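Local coordinates for kinesin-like protein Nod (Drosophila melanogaster, PDB 3DC4), which hydrolyses ATP and binds microtubules through its kinesin motor domain, the part present here, and is required for segregation of non-exchange chromosomes in meiosis, at residues V28-Y33 and V45-W50; E77-L82 and P129-D134; L82-V87 and F136-A141; A98-Y101 and G107-Y110; M112-P117 and I239-G244. All blocks are in the same frame, centred on the assembly; numbering follows the deposited sequence.

Interaction 1. Residues V28-Y33 and V45-W50. With ADP (adenosine-5'-diphosphate), chain C.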
# COMPACT_ATOMS: atom_id res chain seq x y z
N VAL A 28 0.87 -7.63 -9.60
CA VAL A 28 0.90 -8.93 -8.95
C VAL A 28 2.36 -9.34 -8.81
O VAL A 28 3.16 -9.18 -9.74
CB VAL A 28 0.16 -10.01 -9.76
CG1 VAL A 28 0.24 -11.35 -9.02
CG2 VAL A 28 -1.30 -9.62 -9.93
N ARG A 29 2.69 -9.87 -7.64
CA ARG A 29 4.04 -10.35 -7.39
C ARG A 29 3.98 -11.78 -6.90
O ARG A 29 3.35 -12.08 -5.89
CB ARG A 29 4.75 -9.49 -6.33
CG ARG A 29 6.23 -9.86 -6.18
CD ARG A 29 6.97 -9.03 -5.11
NE ARG A 29 8.42 -9.14 -5.27
CZ ARG A 29 9.32 -8.53 -4.51
NH1 ARG A 29 8.92 -7.77 -3.50
NH2 ARG A 29 10.62 -8.68 -4.76
N GLU A 30 4.66 -12.67 -7.62
CA GLU A 30 4.71 -14.07 -7.27
C GLU A 30 5.74 -14.26 -6.16
O GLU A 30 6.87 -13.79 -6.28
CB GLU A 30 5.12 -14.90 -8.50
CG GLU A 30 5.38 -16.37 -8.20
CD GLU A 30 5.90 -17.13 -9.42
OE1 GLU A 30 6.83 -16.61 -10.07
OE2 GLU A 30 5.38 -18.22 -9.72
N ALA A 31 5.35 -14.93 -5.08
CA ALA A 31 6.28 -15.16 -3.97
C ALA A 31 7.28 -16.25 -4.40
O ALA A 31 7.02 -17.00 -5.35
CB ALA A 31 5.51 -15.61 -2.73
N PRO A 32 8.43 -16.34 -3.72
CA PRO A 32 9.46 -17.34 -4.04
C PRO A 32 8.91 -18.76 -3.88
O PRO A 32 8.07 -19.02 -3.02
CB PRO A 32 10.56 -17.07 -3.02
CG PRO A 32 10.41 -15.61 -2.76
CD PRO A 32 8.92 -15.42 -2.67
N TYR A 33 9.41 -19.67 -4.71
CA TYR A 33 8.96 -21.06 -4.65
C TYR A 33 9.80 -21.83 -3.62
O TYR A 33 11.03 -21.74 -3.61
CB TYR A 33 9.08 -21.71 -6.03
CG TYR A 33 8.40 -23.06 -6.13
CD1 TYR A 33 8.91 -24.18 -5.47
CD2 TYR A 33 7.23 -23.22 -6.88
CE1 TYR A 33 8.28 -25.42 -5.55
CE2 TYR A 33 6.59 -24.46 -6.97
CZ TYR A 33 7.12 -25.55 -6.30
OH TYR A 33 6.49 -26.77 -6.38
N VAL A 45 1.66 -20.58 -11.06
CA VAL A 45 1.67 -19.31 -11.78
C VAL A 45 2.44 -19.46 -13.08
O VAL A 45 3.61 -19.85 -13.09
CB VAL A 45 2.32 -18.20 -10.94
CG1 VAL A 45 2.25 -16.87 -11.70
CG2 VAL A 45 1.62 -18.07 -9.59
N GLN A 46 1.79 -19.16 -14.18
CA GLN A 46 2.44 -19.28 -15.47
C GLN A 46 2.53 -17.94 -16.16
O GLN A 46 1.54 -17.22 -16.28
CB GLN A 46 1.66 -20.24 -16.36
CG GLN A 46 2.36 -20.59 -17.65
CD GLN A 46 1.40 -21.07 -18.71
OE1 GLN A 46 0.59 -21.98 -18.46
NE2 GLN A 46 1.47 -20.47 -19.90
N PHE A 47 3.73 -17.59 -16.60
CA PHE A 47 3.94 -16.36 -17.34
C PHE A 47 4.12 -16.81 -18.78
O PHE A 47 5.15 -17.37 -19.14
CB PHE A 47 5.19 -15.63 -16.83
CG PHE A 47 5.06 -15.13 -15.41
CD1 PHE A 47 5.29 -15.97 -14.33
CD2 PHE A 47 4.66 -13.82 -15.17
CE1 PHE A 47 5.13 -15.51 -13.02
CE2 PHE A 47 4.50 -13.35 -13.86
CZ PHE A 47 4.74 -14.20 -12.79
N PRO A 48 3.11 -16.58 -19.63
CA PRO A 48 3.13 -16.97 -21.05
C PRO A 48 4.41 -16.56 -21.77
O PRO A 48 4.91 -15.45 -21.59
CB PRO A 48 1.90 -16.26 -21.61
CG PRO A 48 0.96 -16.22 -20.45
CD PRO A 48 1.88 -15.84 -19.31
N PRO A 49 4.96 -17.47 -22.60
CA PRO A 49 6.19 -17.20 -23.36
C PRO A 49 6.05 -15.92 -24.18
O PRO A 49 7.02 -15.17 -24.36
CB PRO A 49 6.33 -18.44 -24.24
CG PRO A 49 5.71 -19.51 -23.41
CD PRO A 49 4.47 -18.83 -22.87
N TRP A 50 4.85 -15.68 -24.70
CA TRP A 50 4.57 -14.49 -25.48
C TRP A 50 3.51 -13.70 -24.74
O TRP A 50 2.37 -14.13 -24.62
CB TRP A 50 4.07 -14.86 -26.89
CG TRP A 50 3.72 -13.68 -27.75
CD1 TRP A 50 2.57 -12.94 -27.70
CD2 TRP A 50 4.55 -13.07 -28.75
NE1 TRP A 50 2.64 -11.91 -28.60
CE2 TRP A 50 3.84 -11.96 -29.26
CE3 TRP A 50 5.83 -13.35 -29.26
CZ2 TRP A 50 4.36 -11.13 -30.26
CZ3 TRP A 50 6.35 -12.53 -30.26
CH2 TRP A 50 5.61 -11.43 -30.74
PB ADP C . 3.49 -11.84 4.42
O1B ADP C . 2.64 -11.66 3.23
O2B ADP C . 3.82 -10.43 5.02
O3B ADP C . 2.61 -12.79 5.49
PA ADP C . 6.25 -11.89 4.35
O1A ADP C . 6.28 -10.59 3.70
O2A ADP C . 6.34 -11.74 5.93
O3A ADP C . 4.84 -12.63 3.95
O5' ADP C . 7.42 -12.80 3.77
C5' ADP C . 7.43 -14.07 4.43
C4' ADP C . 8.84 -14.65 4.35
O4' ADP C . 9.24 -14.85 2.97
C3' ADP C . 9.89 -13.66 4.99
O3' ADP C . 11.10 -14.32 5.33
C2' ADP C . 10.30 -12.89 3.66
O2' ADP C . 11.62 -12.34 3.79
C1' ADP C . 10.36 -14.03 2.61
N9 ADP C . 10.14 -13.50 1.26
C8 ADP C . 8.93 -13.16 0.71
N7 ADP C . 9.10 -12.59 -0.46
C5 ADP C . 10.41 -12.72 -0.81
C6 ADP C . 11.20 -12.31 -1.92
N6 ADP C . 10.60 -11.80 -3.05
N1 ADP C . 12.54 -12.47 -1.86
C2 ADP C . 13.12 -13.09 -0.82
N3 ADP C . 12.43 -13.47 0.25
C4 ADP C . 11.11 -13.26 0.32
O HOH W 1 6.19 -19.08 -12.24

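Interaction 2. Residues E77-L82 and P129-D134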
# COMPACT_ATOMS: atom_id res chain seq x y z
N GLU A 77 13.87 -3.37 -8.70
CA GLU A 77 13.07 -3.33 -9.92
C GLU A 77 11.60 -3.09 -9.63
O GLU A 77 10.96 -2.25 -10.26
CB GLU A 77 13.20 -4.64 -10.70
CG GLU A 77 14.22 -4.58 -11.82
CD GLU A 77 13.96 -3.43 -12.77
OE1 GLU A 77 12.86 -3.37 -13.38
OE2 GLU A 77 14.86 -2.57 -12.91
N MET A 78 11.06 -3.84 -8.68
CA MET A 78 9.66 -3.70 -8.31
C MET A 78 9.36 -2.27 -7.86
O MET A 78 8.36 -1.69 -8.28
CB MET A 78 9.32 -4.70 -7.21
CG MET A 78 7.86 -4.69 -6.78
SD MET A 78 7.56 -3.61 -5.36
CE MET A 78 6.75 -2.21 -6.10
N TYR A 79 10.23 -1.72 -7.03
CA TYR A 79 10.04 -0.35 -6.53
C TYR A 79 10.14 0.66 -7.67
O TYR A 79 9.31 1.54 -7.81
CB TYR A 79 11.10 -0.04 -5.46
CG TYR A 79 11.19 1.44 -5.13
CD1 TYR A 79 10.22 2.07 -4.36
CD2 TYR A 79 12.21 2.23 -5.66
CE1 TYR A 79 10.24 3.44 -4.14
CE2 TYR A 79 12.25 3.61 -5.45
CZ TYR A 79 11.26 4.20 -4.68
OH TYR A 79 11.25 5.56 -4.50
N GLN A 80 11.17 0.52 -8.50
CA GLN A 80 11.37 1.43 -9.61
C GLN A 80 10.18 1.43 -10.57
O GLN A 80 9.75 2.47 -11.03
CB GLN A 80 12.65 1.08 -10.37
CG GLN A 80 13.90 1.24 -9.52
CD GLN A 80 14.34 2.67 -9.35
OE1 GLN A 80 14.81 3.07 -8.29
NE2 GLN A 80 14.20 3.46 -10.42
N ALA A 81 9.64 0.25 -10.87
CA ALA A 81 8.52 0.16 -11.79
C ALA A 81 7.18 0.57 -11.21
O ALA A 81 6.38 1.23 -11.87
CB ALA A 81 8.40 -1.27 -12.33
N LEU A 82 6.94 0.20 -9.96
CA LEU A 82 5.66 0.45 -9.35
C LEU A 82 5.49 1.65 -8.44
O LEU A 82 4.44 2.29 -8.44
CB LEU A 82 5.24 -0.80 -8.59
CG LEU A 82 3.80 -0.83 -8.07
CD1 LEU A 82 2.85 -0.91 -9.25
CD2 LEU A 82 3.63 -2.03 -7.15
N PRO A 129 11.47 2.10 2.88
CA PRO A 129 12.79 2.74 2.93
C PRO A 129 13.26 3.31 1.60
O PRO A 129 13.94 4.33 1.57
CB PRO A 129 13.70 1.63 3.47
CG PRO A 129 13.05 0.38 2.94
CD PRO A 129 11.58 0.65 3.15
N ARG A 130 12.91 2.66 0.49
CA ARG A 130 13.33 3.15 -0.82
C ARG A 130 12.60 4.44 -1.17
O ARG A 130 13.19 5.38 -1.70
CB ARG A 130 13.08 2.10 -1.90
CG ARG A 130 13.87 0.82 -1.68
CD ARG A 130 13.62 -0.20 -2.77
NE ARG A 130 14.34 -1.44 -2.46
CZ ARG A 130 15.61 -1.66 -2.77
NH1 ARG A 130 16.30 -0.74 -3.43
NH2 ARG A 130 16.20 -2.79 -2.39
N ALA A 131 11.30 4.48 -0.88
CA ALA A 131 10.50 5.66 -1.17
C ALA A 131 11.01 6.85 -0.36
O ALA A 131 11.21 7.93 -0.90
CB ALA A 131 9.06 5.40 -0.83
N LEU A 132 11.21 6.64 0.93
CA LEU A 132 11.68 7.72 1.79
C LEU A 132 13.01 8.26 1.28
O LEU A 132 13.25 9.47 1.29
CB LEU A 132 11.84 7.22 3.23
CG LEU A 132 12.30 8.27 4.25
CD1 LEU A 132 11.25 9.39 4.34
CD2 LEU A 132 12.48 7.61 5.62
N GLY A 133 13.88 7.36 0.82
CA GLY A 133 15.16 7.78 0.29
C GLY A 133 15.02 8.74 -0.88
O GLY A 133 15.66 9.78 -0.90
N ASP A 134 14.17 8.40 -1.85
CA ASP A 134 13.96 9.26 -3.01
C ASP A 134 13.22 10.55 -2.66
O ASP A 134 13.39 11.57 -3.33
CB ASP A 134 13.21 8.50 -4.12
CG ASP A 134 14.10 7.49 -4.83
OD1 ASP A 134 15.21 7.87 -5.27
OD2 ASP A 134 13.70 6.31 -4.97
O HOH W 2 15.54 5.47 -6.88
O HOH W 3 15.48 1.12 -5.99

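Interaction 3. Residues L82-V87 and F136-A141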
# COMPACT_ATOMS: atom_id res chain seq x y z
N LEU A 82 6.94 0.20 -9.96
CA LEU A 82 5.66 0.45 -9.35
C LEU A 82 5.49 1.65 -8.44
O LEU A 82 4.44 2.29 -8.44
CB LEU A 82 5.24 -0.80 -8.59
CG LEU A 82 3.80 -0.83 -8.07
CD1 LEU A 82 2.85 -0.91 -9.25
CD2 LEU A 82 3.63 -2.03 -7.15
N ILE A 83 6.52 1.98 -7.67
CA ILE A 83 6.40 3.07 -6.72
C ILE A 83 7.12 4.36 -7.05
O ILE A 83 6.58 5.44 -6.84
CB ILE A 83 6.83 2.57 -5.33
CG1 ILE A 83 6.05 1.30 -4.98
CG2 ILE A 83 6.58 3.64 -4.27
CD1 ILE A 83 4.54 1.51 -4.75
N LEU A 84 8.34 4.26 -7.57
CA LEU A 84 9.11 5.45 -7.90
C LEU A 84 8.28 6.52 -8.63
O LEU A 84 8.34 7.70 -8.28
CB LEU A 84 10.33 5.08 -8.75
CG LEU A 84 11.21 6.27 -9.13
CD1 LEU A 84 11.77 6.93 -7.88
CD2 LEU A 84 12.34 5.81 -10.04
N PRO A 85 7.48 6.12 -9.63
CA PRO A 85 6.66 7.10 -10.36
C PRO A 85 5.74 7.91 -9.44
O PRO A 85 5.43 9.07 -9.73
CB PRO A 85 5.87 6.24 -11.34
CG PRO A 85 6.84 5.13 -11.64
CD PRO A 85 7.36 4.79 -10.25
N LEU A 86 5.31 7.31 -8.34
CA LEU A 86 4.42 7.99 -7.40
C LEU A 86 5.15 9.06 -6.59
O LEU A 86 4.52 10.00 -6.10
CB LEU A 86 3.80 6.99 -6.43
CG LEU A 86 2.89 5.91 -7.04
CD1 LEU A 86 2.39 5.00 -5.93
CD2 LEU A 86 1.72 6.56 -7.77
N VAL A 87 6.46 8.94 -6.46
CA VAL A 87 7.22 9.91 -5.68
C VAL A 87 7.03 11.32 -6.21
O VAL A 87 6.80 12.25 -5.44
CB VAL A 87 8.71 9.55 -5.64
CG1 VAL A 87 9.49 10.62 -4.89
CG2 VAL A 87 8.89 8.21 -4.94
N PHE A 136 13.54 12.23 0.25
CA PHE A 136 14.54 13.12 0.83
C PHE A 136 15.41 13.73 -0.26
O PHE A 136 15.65 14.94 -0.29
CB PHE A 136 15.45 12.38 1.82
CG PHE A 136 14.81 12.07 3.15
CD1 PHE A 136 13.91 12.95 3.74
CD2 PHE A 136 15.16 10.91 3.84
CE1 PHE A 136 13.37 12.69 5.01
CE2 PHE A 136 14.63 10.64 5.11
CZ PHE A 136 13.74 11.53 5.69
N GLU A 137 15.89 12.88 -1.17
CA GLU A 137 16.75 13.33 -2.25
C GLU A 137 16.13 14.46 -3.08
O GLU A 137 16.78 15.47 -3.34
CB GLU A 137 17.09 12.15 -3.15
CG GLU A 137 17.99 12.49 -4.32
CD GLU A 137 18.48 11.25 -5.03
OE1 GLU A 137 19.18 10.44 -4.38
OE2 GLU A 137 18.18 11.09 -6.23
N ARG A 138 14.88 14.28 -3.49
CA ARG A 138 14.20 15.29 -4.29
C ARG A 138 13.87 16.54 -3.49
O ARG A 138 13.83 17.64 -4.03
CB ARG A 138 12.94 14.70 -4.90
CG ARG A 138 13.22 13.53 -5.83
CD ARG A 138 11.95 12.98 -6.41
NE ARG A 138 12.21 11.86 -7.31
CZ ARG A 138 11.26 11.19 -7.95
NH1 ARG A 138 9.99 11.53 -7.80
NH2 ARG A 138 11.58 10.18 -8.74
N VAL A 139 13.62 16.36 -2.19
CA VAL A 139 13.32 17.50 -1.33
C VAL A 139 14.58 18.34 -1.13
O VAL A 139 14.51 19.56 -1.08
CB VAL A 139 12.80 17.04 0.05
CG1 VAL A 139 12.81 18.20 1.03
CG2 VAL A 139 11.37 16.50 -0.08
N THR A 140 15.73 17.67 -1.03
CA THR A 140 17.00 18.36 -0.84
C THR A 140 17.49 18.99 -2.14
O THR A 140 18.28 19.94 -2.11
CB THR A 140 18.09 17.39 -0.33
OG1 THR A 140 17.66 16.77 0.88
CG2 THR A 140 19.39 18.15 -0.06
N ALA A 141 17.02 18.48 -3.27
CA ALA A 141 17.41 18.99 -4.58
C ALA A 141 16.51 20.15 -4.99
O ALA A 141 16.87 20.94 -5.86
CB ALA A 141 17.33 17.88 -5.61

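Interaction 4. Residues A98-Y101 and G107-Y110. With MG (magnesium ion), chain B; ADP (adenosine-5'-diphosphate), chain C.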
# COMPACT_ATOMS: atom_id res chain seq x y z
N ALA A 98 -0.19 2.83 -1.69
CA ALA A 98 0.34 1.60 -2.26
C ALA A 98 -0.10 0.55 -1.24
O ALA A 98 0.29 0.61 -0.08
CB ALA A 98 1.87 1.65 -2.38
N LEU A 99 -0.92 -0.39 -1.69
CA LEU A 99 -1.45 -1.41 -0.80
C LEU A 99 -1.16 -2.83 -1.22
O LEU A 99 -1.45 -3.25 -2.34
CB LEU A 99 -2.96 -1.19 -0.65
CG LEU A 99 -3.79 -2.14 0.21
CD1 LEU A 99 -5.06 -1.42 0.64
CD2 LEU A 99 -4.12 -3.41 -0.57
N ALA A 100 -0.58 -3.59 -0.29
CA ALA A 100 -0.25 -4.98 -0.53
C ALA A 100 -1.34 -5.82 0.13
O ALA A 100 -1.76 -5.56 1.27
CB ALA A 100 1.11 -5.33 0.08
N TYR A 101 -1.81 -6.82 -0.60
CA TYR A 101 -2.84 -7.70 -0.08
C TYR A 101 -2.57 -9.10 -0.59
O TYR A 101 -1.77 -9.30 -1.51
CB TYR A 101 -4.22 -7.25 -0.53
CG TYR A 101 -4.56 -7.55 -1.97
CD1 TYR A 101 -4.14 -6.71 -3.01
CD2 TYR A 101 -5.33 -8.67 -2.31
CE1 TYR A 101 -4.49 -6.97 -4.34
CE2 TYR A 101 -5.68 -8.94 -3.63
CZ TYR A 101 -5.26 -8.09 -4.64
OH TYR A 101 -5.62 -8.32 -5.95
N GLY A 107 4.74 -12.52 0.89
CA GLY A 107 5.66 -11.42 0.69
C GLY A 107 5.14 -10.00 0.84
O GLY A 107 5.82 -9.05 0.44
N LYS A 108 3.95 -9.82 1.41
CA LYS A 108 3.40 -8.48 1.58
C LYS A 108 4.32 -7.58 2.41
O LYS A 108 4.75 -6.52 1.95
CB LYS A 108 2.01 -8.55 2.22
CG LYS A 108 0.97 -9.30 1.39
CD LYS A 108 -0.44 -9.26 2.01
CE LYS A 108 -0.48 -9.92 3.39
NZ LYS A 108 -0.06 -11.33 3.38
N SER A 109 4.64 -8.01 3.63
CA SER A 109 5.50 -7.22 4.52
C SER A 109 6.88 -7.02 3.92
O SER A 109 7.46 -5.94 4.00
CB SER A 109 5.61 -7.90 5.88
OG SER A 109 4.35 -7.93 6.50
N TYR A 110 7.40 -8.08 3.31
CA TYR A 110 8.70 -8.02 2.66
C TYR A 110 8.70 -6.95 1.56
O TYR A 110 9.60 -6.11 1.52
CB TYR A 110 9.03 -9.39 2.04
CG TYR A 110 10.28 -9.41 1.18
CD1 TYR A 110 11.54 -9.57 1.76
CD2 TYR A 110 10.20 -9.25 -0.20
CE1 TYR A 110 12.69 -9.58 0.98
CE2 TYR A 110 11.35 -9.25 -0.99
CZ TYR A 110 12.59 -9.42 -0.39
OH TYR A 110 13.73 -9.43 -1.16
MG MG B . 3.01 -9.55 6.95
PB ADP C . 3.49 -11.84 4.42
O1B ADP C . 2.64 -11.66 3.23
O2B ADP C . 3.82 -10.43 5.02
O3B ADP C . 2.61 -12.79 5.49
PA ADP C . 6.25 -11.89 4.35
O1A ADP C . 6.28 -10.59 3.70
O2A ADP C . 6.34 -11.74 5.93
O3A ADP C . 4.84 -12.63 3.95
O5' ADP C . 7.42 -12.80 3.77
C5' ADP C . 7.43 -14.07 4.43
C4' ADP C . 8.84 -14.65 4.35
O4' ADP C . 9.24 -14.85 2.97
C3' ADP C . 9.89 -13.66 4.99
O3' ADP C . 11.10 -14.32 5.33
C2' ADP C . 10.30 -12.89 3.66
O2' ADP C . 11.62 -12.34 3.79
C1' ADP C . 10.36 -14.03 2.61
N9 ADP C . 10.14 -13.50 1.26
C8 ADP C . 8.93 -13.16 0.71
N7 ADP C . 9.10 -12.59 -0.46
C5 ADP C . 10.41 -12.72 -0.81
C6 ADP C . 11.20 -12.31 -1.92
N6 ADP C . 10.60 -11.80 -3.05
N1 ADP C . 12.54 -12.47 -1.86
C2 ADP C . 13.12 -13.09 -0.82
N3 ADP C . 12.43 -13.47 0.25
C4 ADP C . 11.11 -13.26 0.32
O HOH W 4 2.02 -11.60 7.56
O HOH W 5 4.96 -10.81 7.70
O HOH W 6 2.67 -8.64 9.07
O HOH W 7 1.27 -8.64 5.69

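Interaction 5. Residues M112-P117 and I239-G244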
# COMPACT_ATOMS: atom_id res chain seq x y z
N MET A 112 6.58 -4.35 1.04
CA MET A 112 6.33 -3.00 1.48
C MET A 112 7.44 -2.43 2.36
O MET A 112 7.51 -1.22 2.56
CB MET A 112 4.99 -2.94 2.22
CG MET A 112 3.80 -3.43 1.39
SD MET A 112 3.83 -2.80 -0.31
CE MET A 112 2.62 -1.48 -0.19
N GLY A 113 8.28 -3.31 2.89
CA GLY A 113 9.39 -2.88 3.74
C GLY A 113 8.96 -2.49 5.14
O GLY A 113 9.38 -1.46 5.66
N MET A 114 8.14 -3.33 5.75
CA MET A 114 7.62 -3.10 7.09
C MET A 114 8.59 -3.43 8.21
O MET A 114 8.37 -3.05 9.36
CB MET A 114 6.33 -3.89 7.28
CG MET A 114 5.20 -3.44 6.37
SD MET A 114 4.73 -1.72 6.66
CE MET A 114 4.03 -1.83 8.30
N THR A 115 9.65 -4.16 7.88
CA THR A 115 10.65 -4.54 8.87
C THR A 115 11.70 -3.43 9.01
O THR A 115 12.10 -2.82 8.02
CB THR A 115 11.36 -5.85 8.46
OG1 THR A 115 10.40 -6.90 8.37
CG2 THR A 115 12.43 -6.23 9.49
N PRO A 116 12.14 -3.15 10.24
CA PRO A 116 13.15 -2.10 10.47
C PRO A 116 14.35 -2.27 9.55
O PRO A 116 15.03 -3.30 9.58
CB PRO A 116 13.50 -2.29 11.94
CG PRO A 116 12.20 -2.72 12.54
CD PRO A 116 11.69 -3.73 11.52
N PRO A 117 14.63 -1.26 8.71
CA PRO A 117 15.74 -1.24 7.75
C PRO A 117 17.08 -1.71 8.31
O PRO A 117 17.80 -2.46 7.66
CB PRO A 117 15.78 0.22 7.31
CG PRO A 117 14.34 0.61 7.37
CD PRO A 117 13.91 0.02 8.69
N ILE A 239 1.54 3.51 2.84
CA ILE A 239 2.07 2.20 2.56
C ILE A 239 1.23 1.26 3.40
O ILE A 239 1.37 1.22 4.64
CB ILE A 239 3.56 2.09 2.95
CG1 ILE A 239 4.37 3.11 2.15
CG2 ILE A 239 4.08 0.69 2.67
CD1 ILE A 239 4.22 2.98 0.64
N VAL A 240 0.35 0.52 2.74
CA VAL A 240 -0.55 -0.39 3.43
C VAL A 240 -0.17 -1.86 3.30
O VAL A 240 0.04 -2.36 2.20
CB VAL A 240 -1.98 -0.19 2.92
CG1 VAL A 240 -2.95 -0.95 3.80
CG2 VAL A 240 -2.30 1.30 2.88
N ASP A 241 -0.12 -2.53 4.44
CA ASP A 241 0.24 -3.94 4.51
C ASP A 241 -0.95 -4.62 5.20
O ASP A 241 -1.04 -4.62 6.43
CB ASP A 241 1.51 -4.08 5.33
CG ASP A 241 2.04 -5.49 5.39
OD1 ASP A 241 2.98 -5.72 6.18
OD2 ASP A 241 1.54 -6.38 4.67
N LEU A 242 -1.86 -5.18 4.41
CA LEU A 242 -3.04 -5.82 4.98
C LEU A 242 -2.75 -7.20 5.56
O LEU A 242 -1.77 -7.85 5.18
CB LEU A 242 -4.14 -5.91 3.91
CG LEU A 242 -4.59 -4.56 3.37
CD1 LEU A 242 -5.73 -4.77 2.39
CD2 LEU A 242 -5.03 -3.65 4.52
N ALA A 243 -3.61 -7.63 6.47
CA ALA A 243 -3.46 -8.94 7.10
C ALA A 243 -3.77 -10.00 6.05
O ALA A 243 -4.23 -9.68 4.96
CB ALA A 243 -4.41 -9.06 8.29
N GLY A 244 -3.54 -11.27 6.39
CA GLY A 244 -3.81 -12.33 5.43
C GLY A 244 -5.24 -12.32 4.94
O GLY A 244 -6.18 -12.12 5.72

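Interaction 1. Residues V28-Y33 and V45-W50
Glu30, at the end of strand 23-30, reaches across to Val45 and Phe47 with its carboxylate, whose OE2 is hydrogen-bonded to Ser43 OG and whose OE1 is hydrogen-bonded to Ala71 N. Its CG stands anti to the backbone N (chi1 173°) and the chain beyond is extended, bringing Glu30 OE2 to 3.3 Å from Val45 CB. OE1 meets the rim of the aromatic ring, 3.6 Å from Phe47 CE1, with carboxylate and ring planes 59° apart; a ring edge, with its slightly positive hydrogens, suits an oxygen. This is the close-packed part. The looser side is bridged by one water, which donates to Glu30 OE2 and Val45 O, each at 2.8 Å, and lies by the partly exposed Phe47. Arg29 points away from Val45 and Phe47 and lays a guanidinium face toward N6 of ADP, while Pro32 CG packs 3.5 Å from ADP C5. With neutral donors and a water around it, this buried acid can probably stay charged while tying the small sheet with strand 45-46 to the central one.

Interaction 2. Residues E77-L82 and P129-D134
Arg130 CB lies squarely over the face of the Tyr79 ring, 3.6 Å from the ring centroid and 4° off the ring normal, a CH-pi contact. The arginine chain then runs on, extended, past the start of the tyrosine side chain, where Arg130 CD is 3.7 Å from Tyr79 CB. Tyr79 has CG anti to its backbone N, which carries its hydroxyl to the far helix. There the proton of Tyr79 OH is received on the anti lone pair of Asp134 OD2 at 2.6 Å, with ring and carboxylate only 9° from coplanar. This is helix-helix packing within the kinesin motor domain: helices 77-82 and 129-134 cross at -56° with axes 10.9 Å apart. Arg130 and Asp134 are four residues apart, so one helical face offers both the aliphatic lid and the acceptor. Ala131, small enough to approach the ring obliquely, brings CB to 4.0 Å from Tyr79 CE1. The guanidinium of Arg130 leads away, its NE bonded to Leu125 O, and water 3 bridges the helices by donating to Gln80 OE1 and weakly accepting from Arg130 NH1.

Interaction 3. Residues L82-V87 and F136-A141
The meeting of Arg138 with Val87 and Leu84 is apolar packing of methyl groups against a guanidinium, joining the end of helix 127-141 to the first turns of helix 84-92. Val87 CG1 lies over one face of the guanidinium, 3.1 Å from Arg138 NH1 and 3.6 Å from Arg138 CZ, which is tight packing. Leu84 CD1 comes obliquely to the second terminal nitrogen, 3.4 Å from Arg138 NH2. No hydrogen bond crosses; the flat face of a guanidinium accepts methyl groups readily because its N-H bonds lie in the plane. Arg138 spans the gap between helices of the kinesin motor domain with chi2, chi3 and chi4 all at 180°, the full reach of an arginine. Its charge is met by Asp88, the next residue after Val87, in a salt bridge through NH1. A leucine in its place would probably leave Asp88 without that charged mate and uncover the side of Val87 that the guanidinium now shields.

Interaction 4. Residues A98-Y101 and G107-Y110
Lys108 lays its CD against the backbone of Tyr101, 3.4 Å from Tyr101 C, and curls back through its last two torsions to put NZ 2.7 Å from ADP O1B. The same oxygen takes Lys108 N at 2.9 Å. Ser109 N and Tyr110 N follow round the diphosphate, bonding O2B and O1A with N-H...O angles of 164° and 162°, and Gly107 N reaches ADP O3A. Ser109 OG binds magnesium at 2.1 Å; ADP O2B and four waters complete six ligands. The Tyr110 ring covers one face of adenine, its CE2 3.2 Å from ADP C6, and a serine there would probably leave that face uncovered and His124 without its hydroxyl partner. Gly107, at phi 100°, adopts angles hard for other residues, and a CB would crowd ADP N7. Further out, Gly102 O also holds Lys108 NZ, and small Ala100 sets CB 4.0 Å from Lys108 CB. This P-loop (Walker A) turn links strand 96-101, which pairs with strands 234-241 and 305-312, to helix 108-112.

Interaction 5. Residues M112-P117 and I239-G244
Asp241 OD1 is held by a hydrogen bond with Ser109 OG and is packed against by Met114, whose CG lies 3.2 Å from Asp241 OD1. The aspartate CG is anti to its backbone N (chi1 -176°), and the carboxylate projects from Asp241 toward the nucleotide site, about 4 Å from the bound magnesium at the nearest. It is thus placed as a second-shell residue that probably positions the serine binding the metal. Met114 runs antiparallel alongside it and also touches Ala222 and Val224 of the next strand; a flexible thioether chain can fit such a bent path. Two residues earlier, Met112 packs its CB 3.8 Å from Ile239 CG2, and the bent chain (chi3 -101°) swings Met112 CE to 3.6 Å from the backbone oxygen Val240 O. Branched Ile239 presents a methyl to Met112, while helix 127-141 adds Ile127 and Leu128 to the same apolar layer. Between the two methionines, Gly113 has phi 76°, easy for glycine, and is the C-prime residue of a Schellman motif that ends helix 108-112, with Met114 N bonded to Ser109 O and Gly113 N to Tyr110 O. The sequence Asp-Leu-Ala-Gly running from Asp241 to Gly244 matches the switch II motif of kinesins, where this aspartate faces the P-loop and its magnesium.

Interactions 4 and 5 form the nucleotide and magnesium side of the set: their centres lie 6 Å apart, and Ser109 OG meets Asp241 OD1 at 2.6 Å, joining the P-loop to the strand that carries the switch II-like sequence. Interaction 1 is 17 Å from interaction 4, centre to centre, yet both touch ADP, and Arg29 NH1 packs 3.8 Å from Tyr110 CE2 beside the adenine. Interactions 2 and 3 lie farther from the nucleotide and make one continuous helical layer: they share Leu82 and helix 127-141, and Tyr79 O lies 2.9 Å from Leu84 N, a probable hydrogen bond. That layer reaches the central sheet through Ile83 CD1, 3.6 Å from Ala98 CB, which joins interaction 3 to interaction 4.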